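Local coordinates for peptidoglycan-recognition protein (Apis mellifera, PDB 5XZ3), which probably binds bacterial peptidoglycan as a recognition protein of honeybee innate immunity, on a fold related to N-acetylmuramoyl-L-alanine amidases, at residues Arg58-Met62 with Asp63-Trp67; Gly109-Gln112 with Asn113-Ala116. All blocks are in the same frame, centred on the assembly; numbering follows the deposited sequence.

In the fold
Both contacts are local, each made within one continuous run of chain. Contact 1 comes first, at the C-terminal end of helix 47-64, where the chain turns out of the helix. Contact 2 follows later, in the loop that joins strand 102-107 to helix 118-133. That strand lies inside the mixed sheet, next to strand 31-38. The centres of the contacts are 24 Å apart and their nearest atoms about 12 Å, so they do not touch. Both are part of the amidase-like region of the chain. Contact 1 lies where a helix ends and contact 2 in a strand-to-helix connection, so both belong to turns of the chain in this fold.

Contact 1: residues Arg58-Met62 with Asp63-Trp67; sequences RSYHM and DTLNW
The rings of His61 and Trp67 meet obliquely, with centroids 4.5 Å apart and planes at 32°. Trp67 CZ3 lies over the centre of one imidazole face. The CG of His61 is anti to its carbonyl carbon (chi1 -68°), and this brings the ring to the tryptophan. Its ND1 is hydrogen-bonded to the backbone N of Gly71, which helps to fix the turn of the imidazole.

Apolar packing continues at Leu65. Its CD1 sits over a face of the Tyr60 ring in a CH-pi contact, 4.2 Å from the centroid. The same methyl lies over a face of the Trp67 indole, near its rim.

The backbone hydrogen bonds span more residues as the helix ends. Asp63 N still reaches Ser59 O at 2.8 Å. Leu65 N is instead hydrogen-bonded to Tyr60 O at 3.0 Å, five residues back, in a pi-type turn. Trp67 N reaches His61 O at 2.9 Å, after Asn66 has left the helix with positive phi.

Polar side chains meet on another side. Ser59 OG donates to the anti lone pair of Asp63 OD2 at 3.2 Å. Arg58 NH1 stays 4.1 Å from Asp63 OD2, beyond a salt bridge. Arg58 NE forms a salt bridge with Glu55, and Arg58 NH2 makes a weak hydrogen bond to Met62 SD in the guanidinium plane.

Backbone hydrogen bonds and ring and methyl packing thus hold the helix end, while the charge of Asp63 is probably eased by Ser59 OG and, at longer range, by Arg58.

Contact 2: residues Gly109-Gln112 with Asn113-Ala116; sequences GNFQ and NKSA
Lys114 folds back over the turn and sets its ammonium group against Asn110 and Phe111. Its CG stands between the backbone N and the carbonyl carbon (chi1 66°). The chain then runs extended and bends at its last torsion, which brings NZ to Asn110 O at 2.9 Å. This donor lies above the carbonyl plane, off the lone pairs. NZ also sits 4.3 Å from the centroid of the Phe111 ring, an off-centre cation-pi contact. Water 2 joins NZ to Asn110 N, and Glu43 forms a salt bridge with NZ, so several partners grip the charge.

The Phe111 ring meets the second half of the loop in two ways. Lys114 O approaches its edge in plane, 3.5 Å from CD1. Ala116 CB lies over one face, 4.0 Å from CE1. A leucine in place of this phenylalanine would probably cost the ammonium group its aromatic partner and leave Ala116 CB without a flat surface to rest on.

Asn110 forms an Asx turn. With its CG anti to the backbone N (chi1 -177°), OD1 accepts from Gln112 N at 3.1 Å, in the carbonyl plane. Water 1 bridges Asn110 O and Asn113 N across the turn.

The loop leaves strand 102-107 and leads into helix 118-133. Gly109 N is hydrogen-bonded to Thr39 OG1, and the Gly109 backbone also to that of Val40, just after strand 31-38. Phe111 N is hydrogen-bonded to His38 ND1 at the end of that strand. Helix 157-163 packs against the loop, with Leu159 touching Phe111 and Gln162 touching Ala116.

Contact 1: residues Arg58-Met62 with Asp63-Trp67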
ATOM      1  N   ARG A  58       1.284  12.567   3.565  1.00 29.23           N
ATOM      2  CA  ARG A  58       1.357  13.284   2.276  1.00 30.14           C
ATOM      3  C   ARG A  58       2.136  14.593   2.390  1.00 30.89           C
ATOM      4  O   ARG A  58       3.027  14.867   1.578  1.00 30.45           O
ATOM      5  CB  ARG A  58      -0.041  13.583   1.736  1.00 30.08           C
ATOM      6  CG  ARG A  58      -0.033  14.149   0.317  1.00 30.92           C
ATOM      7  CD  ARG A  58      -1.173  15.129   0.036  1.00 31.98           C
ATOM      8  NE  ARG A  58      -1.277  16.244   0.991  1.00 32.74           N
ATOM      9  CZ  ARG A  58      -0.502  17.324   1.015  1.00 33.01           C
ATOM     10  NH1 ARG A  58      -0.729  18.258   1.928  1.00 33.60           N
ATOM     11  NH2 ARG A  58       0.496  17.481   0.146  1.00 32.22           N
ATOM     12  N   SER A  59       1.763  15.392   3.387  1.00 31.07           N
ATOM     13  CA  SER A  59       2.393  16.682   3.679  1.00 33.12           C
ATOM     14  C   SER A  59       3.902  16.532   3.934  1.00 32.20           C
ATOM     15  O   SER A  59       4.722  17.265   3.357  1.00 32.53           O
ATOM     16  CB  SER A  59       1.690  17.331   4.881  1.00 33.59           C
ATOM     17  OG  SER A  59       2.086  18.678   4.976  1.00 38.78           O
ATOM     18  N   TYR A  60       4.253  15.550   4.759  1.00 32.67           N
ATOM     19  CA  TYR A  60       5.645  15.168   4.991  1.00 32.51           C
ATOM     20  C   TYR A  60       6.398  14.786   3.690  1.00 32.03           C
ATOM     21  O   TYR A  60       7.464  15.355   3.403  1.00 30.76           O
ATOM     22  CB  TYR A  60       5.700  14.042   6.019  1.00 32.71           C
ATOM     23  CG  TYR A  60       7.067  13.405   6.207  1.00 32.73           C
ATOM     24  CD1 TYR A  60       8.167  14.155   6.676  1.00 33.80           C
ATOM     25  CD2 TYR A  60       7.257  12.059   5.925  1.00 32.96           C
ATOM     26  CE1 TYR A  60       9.410  13.564   6.849  1.00 33.60           C
ATOM     27  CE2 TYR A  60       8.494  11.453   6.101  1.00 33.71           C
ATOM     28  CZ  TYR A  60       9.562  12.210   6.569  1.00 33.48           C
ATOM     29  OH  TYR A  60      10.784  11.606   6.727  1.00 33.78           O
ATOM     30  N   HIS A  61       5.851  13.850   2.908  1.00 30.92           N
ATOM     31  CA  HIS A  61       6.480  13.493   1.610  1.00 30.84           C
ATOM     32  C   HIS A  61       6.590  14.645   0.621  1.00 30.87           C
ATOM     33  O   HIS A  61       7.678  14.923   0.094  1.00 31.68           O
ATOM     34  CB  HIS A  61       5.766  12.307   0.946  1.00 30.33           C
ATOM     35  CG  HIS A  61       5.929  11.013   1.679  1.00 30.04           C
ATOM     36  ND1 HIS A  61       5.170   9.901   1.390  1.00 29.90           N
ATOM     37  CD2 HIS A  61       6.751  10.655   2.694  1.00 30.54           C
ATOM     38  CE1 HIS A  61       5.532   8.907   2.187  1.00 30.34           C
ATOM     39  NE2 HIS A  61       6.483   9.343   2.992  1.00 29.69           N
ATOM     40  N   MET A  62       5.473  15.328   0.385  1.00 31.19           N
ATOM     41  CA  MET A  62       5.405  16.361  -0.664  1.00 32.24           C
ATOM     42  C   MET A  62       6.055  17.689  -0.284  1.00 33.85           C
ATOM     43  O   MET A  62       6.768  18.277  -1.109  1.00 34.20           O
ATOM     44  CB  MET A  62       3.962  16.595  -1.103  1.00 31.62           C
ATOM     45  CG  MET A  62       3.391  15.401  -1.847  1.00 31.91           C
ATOM     46  SD  MET A  62       1.720  15.668  -2.433  1.00 31.16           S
ATOM     47  CE  MET A  62       1.998  16.809  -3.794  1.00 31.65           C
ATOM     48  N   ASP A  63       5.822  18.149   0.945  1.00 34.81           N
ATOM     49  CA  ASP A  63       6.304  19.469   1.376  1.00 37.45           C
ATOM     50  C   ASP A  63       7.656  19.425   2.062  1.00 37.70           C
ATOM     51  O   ASP A  63       8.534  20.239   1.761  1.00 39.07           O
ATOM     52  CB  ASP A  63       5.272  20.171   2.277  1.00 39.97           C
ATOM     53  CG  ASP A  63       3.928  20.326   1.599  1.00 42.63           C
ATOM     54  OD1 ASP A  63       3.912  20.623   0.381  1.00 42.59           O
ATOM     55  OD2 ASP A  63       2.893  20.129   2.275  1.00 45.76           O
ATOM     56  N   THR A  64       7.824  18.486   2.989  1.00 35.82           N
ATOM     57  CA  THR A  64       9.081  18.373   3.716  1.00 37.01           C
ATOM     58  C   THR A  64      10.173  17.725   2.866  1.00 36.71           C
ATOM     59  O   THR A  64      11.301  18.214   2.845  1.00 37.75           O
ATOM     60  CB  THR A  64       8.901  17.632   5.055  1.00 36.41           C
ATOM     61  OG1 THR A  64       7.896  18.300   5.827  1.00 37.41           O
ATOM     62  CG2 THR A  64      10.208  17.590   5.855  1.00 37.48           C
ATOM     63  N   LEU A  65       9.848  16.623   2.187  1.00 34.44           N
ATOM     64  CA  LEU A  65      10.867  15.889   1.430  1.00 34.02           C
ATOM     65  C   LEU A  65      10.936  16.310  -0.043  1.00 33.91           C
ATOM     66  O   LEU A  65      11.811  15.844  -0.787  1.00 34.12           O
ATOM     67  CB  LEU A  65      10.664  14.380   1.565  1.00 32.85           C
ATOM     68  CG  LEU A  65      10.586  13.731   2.956  1.00 33.69           C
ATOM     69  CD1 LEU A  65      10.514  12.207   2.861  1.00 33.43           C
ATOM     70  CD2 LEU A  65      11.747  14.138   3.852  1.00 34.25           C
ATOM     71  N   ASN A  66      10.010  17.187  -0.442  1.00 34.01           N
ATOM     72  CA  ASN A  66       9.857  17.685  -1.829  1.00 35.16           C
ATOM     73  C   ASN A  66       9.654  16.573  -2.848  1.00 34.43           C
ATOM     74  O   ASN A  66      10.174  16.640  -3.949  1.00 33.63           O
ATOM     75  CB  ASN A  66      11.027  18.610  -2.231  1.00 37.14           C
ATOM     76  CG  ASN A  66      11.190  19.769  -1.282  1.00 38.85           C
ATOM     77  OD1 ASN A  66      10.356  20.670  -1.253  1.00 41.05           O
ATOM     78  ND2 ASN A  66      12.257  19.748  -0.490  1.00 39.73           N
ATOM     79  N   TRP A  67       8.912  15.536  -2.463  1.00 33.36           N
ATOM     80  CA  TRP A  67       8.597  14.463  -3.398  1.00 32.88           C
ATOM     81  C   TRP A  67       7.388  14.871  -4.229  1.00 32.91           C
ATOM     82  O   TRP A  67       6.636  15.754  -3.835  1.00 32.08           O
ATOM     83  CB  TRP A  67       8.284  13.180  -2.648  1.00 32.86           C
ATOM     84  CG  TRP A  67       9.435  12.537  -1.948  1.00 33.62           C
ATOM     85  CD1 TRP A  67      10.734  12.989  -1.862  1.00 34.56           C
ATOM     86  CD2 TRP A  67       9.375  11.341  -1.178  1.00 33.30           C
ATOM     87  NE1 TRP A  67      11.483  12.123  -1.102  1.00 34.77           N
ATOM     88  CE2 TRP A  67      10.674  11.108  -0.662  1.00 33.61           C
ATOM     89  CE3 TRP A  67       8.342  10.444  -0.859  1.00 33.05           C
ATOM     90  CZ2 TRP A  67      10.977   9.997   0.142  1.00 34.05           C
ATOM     91  CZ3 TRP A  67       8.644   9.328  -0.056  1.00 33.50           C
ATOM     92  CH2 TRP A  67       9.954   9.127   0.436  1.00 33.81           C
TER

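Contact 2: residues Gly109-Gln112 with Asn113-Ala116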
ATOM      1  N   GLY A 109       1.142   1.939  10.753  1.00 27.09           N
ATOM      2  CA  GLY A 109       1.544   1.534  12.083  1.00 28.63           C
ATOM      3  C   GLY A 109       2.929   0.967  12.051  1.00 28.92           C
ATOM      4  O   GLY A 109       3.641   1.093  11.042  1.00 28.32           O
ATOM      5  N   ASN A 110       3.309   0.349  13.167  1.00 29.44           N
ATOM      6  CA  ASN A 110       4.585  -0.332  13.288  1.00 28.91           C
ATOM      7  C   ASN A 110       4.258  -1.767  13.631  1.00 28.81           C
ATOM      8  O   ASN A 110       3.745  -2.048  14.721  1.00 28.89           O
ATOM      9  CB  ASN A 110       5.420   0.318  14.406  1.00 30.39           C
ATOM     10  CG  ASN A 110       6.801  -0.295  14.556  1.00 30.89           C
ATOM     11  OD1 ASN A 110       7.051  -1.450  14.192  1.00 30.22           O
ATOM     12  ND2 ASN A 110       7.714   0.486  15.126  1.00 31.30           N
ATOM     13  N   PHE A 111       4.563  -2.668  12.698  1.00 27.51           N
ATOM     14  CA  PHE A 111       4.246  -4.097  12.858  1.00 27.48           C
ATOM     15  C   PHE A 111       5.477  -5.009  13.027  1.00 27.11           C
ATOM     16  O   PHE A 111       5.430  -6.206  12.735  1.00 26.26           O
ATOM     17  CB  PHE A 111       3.223  -4.552  11.780  1.00 26.55           C
ATOM     18  CG  PHE A 111       1.970  -3.709  11.779  1.00 27.11           C
ATOM     19  CD1 PHE A 111       0.931  -3.963  12.704  1.00 27.15           C
ATOM     20  CD2 PHE A 111       1.854  -2.604  10.923  1.00 26.18           C
ATOM     21  CE1 PHE A 111      -0.206  -3.153  12.746  1.00 27.71           C
ATOM     22  CE2 PHE A 111       0.720  -1.786  10.968  1.00 26.51           C
ATOM     23  CZ  PHE A 111      -0.311  -2.062  11.871  1.00 27.22           C
ATOM     24  N   GLN A 112       6.563  -4.433  13.559  1.00 27.86           N
ATOM     25  CA  GLN A 112       7.760  -5.206  13.918  1.00 28.32           C
ATOM     26  C   GLN A 112       7.502  -6.164  15.071  1.00 29.04           C
ATOM     27  O   GLN A 112       7.925  -7.332  15.027  1.00 28.48           O
ATOM     28  CB  GLN A 112       8.942  -4.278  14.261  1.00 28.77           C
ATOM     29  CG  GLN A 112      10.225  -4.980  14.738  1.00 29.79           C
ATOM     30  CD  GLN A 112      10.856  -5.959  13.737  1.00 29.41           C
ATOM     31  OE1 GLN A 112      11.684  -6.786  14.122  1.00 30.73           O
ATOM     32  NE2 GLN A 112      10.480  -5.870  12.466  1.00 28.21           N
ATOM     33  N   ASN A 113       6.799  -5.662  16.089  1.00 30.46           N
ATOM     34  CA  ASN A 113       6.578  -6.410  17.328  1.00 32.57           C
ATOM     35  C   ASN A 113       5.117  -6.727  17.650  1.00 33.62           C
ATOM     36  O   ASN A 113       4.807  -7.212  18.757  1.00 33.46           O
ATOM     37  CB  ASN A 113       7.229  -5.670  18.509  1.00 34.26           C
ATOM     38  CG  ASN A 113       8.731  -5.565  18.366  1.00 35.42           C
ATOM     39  OD1 ASN A 113       9.423  -6.560  18.128  1.00 35.72           O
ATOM     40  ND2 ASN A 113       9.245  -4.352  18.496  1.00 37.25           N
ATOM     41  N   LYS A 114       4.225  -6.443  16.701  1.00 32.53           N
ATOM     42  CA  LYS A 114       2.823  -6.824  16.839  1.00 33.53           C
ATOM     43  C   LYS A 114       2.182  -7.080  15.496  1.00 31.52           C
ATOM     44  O   LYS A 114       2.553  -6.470  14.494  1.00 31.07           O
ATOM     45  CB  LYS A 114       2.014  -5.797  17.646  1.00 36.55           C
ATOM     46  CG  LYS A 114       1.871  -4.448  16.995  1.00 37.03           C
ATOM     47  CD  LYS A 114       0.846  -3.610  17.726  1.00 40.37           C
ATOM     48  CE  LYS A 114       1.159  -2.160  17.467  1.00 41.41           C
ATOM     49  NZ  LYS A 114       1.136  -1.959  15.987  1.00 41.71           N
ATOM     50  N   SER A 115       1.242  -8.015  15.493  1.00 31.09           N
ATOM     51  CA  SER A 115       0.492  -8.402  14.293  1.00 30.79           C
ATOM     52  C   SER A 115      -0.441  -7.290  13.880  1.00 29.69           C
ATOM     53  O   SER A 115      -0.857  -6.470  14.711  1.00 28.86           O
ATOM     54  CB  SER A 115      -0.346  -9.643  14.592  1.00 32.17           C
ATOM     55  OG  SER A 115       0.470 -10.775  14.752  1.00 35.88           O
ATOM     56  N   ALA A 116      -0.753  -7.249  12.587  1.00 27.80           N
ATOM     57  CA  ALA A 116      -1.839  -6.414  12.082  1.00 28.48           C
ATOM     58  C   ALA A 116      -3.112  -7.170  12.387  1.00 29.02           C
ATOM     59  O   ALA A 116      -3.092  -8.400  12.434  1.00 28.62           O
ATOM     60  CB  ALA A 116      -1.709  -6.194  10.574  1.00 27.17           C
TER
HETATM   61  O   HOH W   1       5.492  -3.146  16.563  1.00 32.79           O
HETATM   62  O   HOH W   2       1.899   0.516  15.403  1.00 53.14           O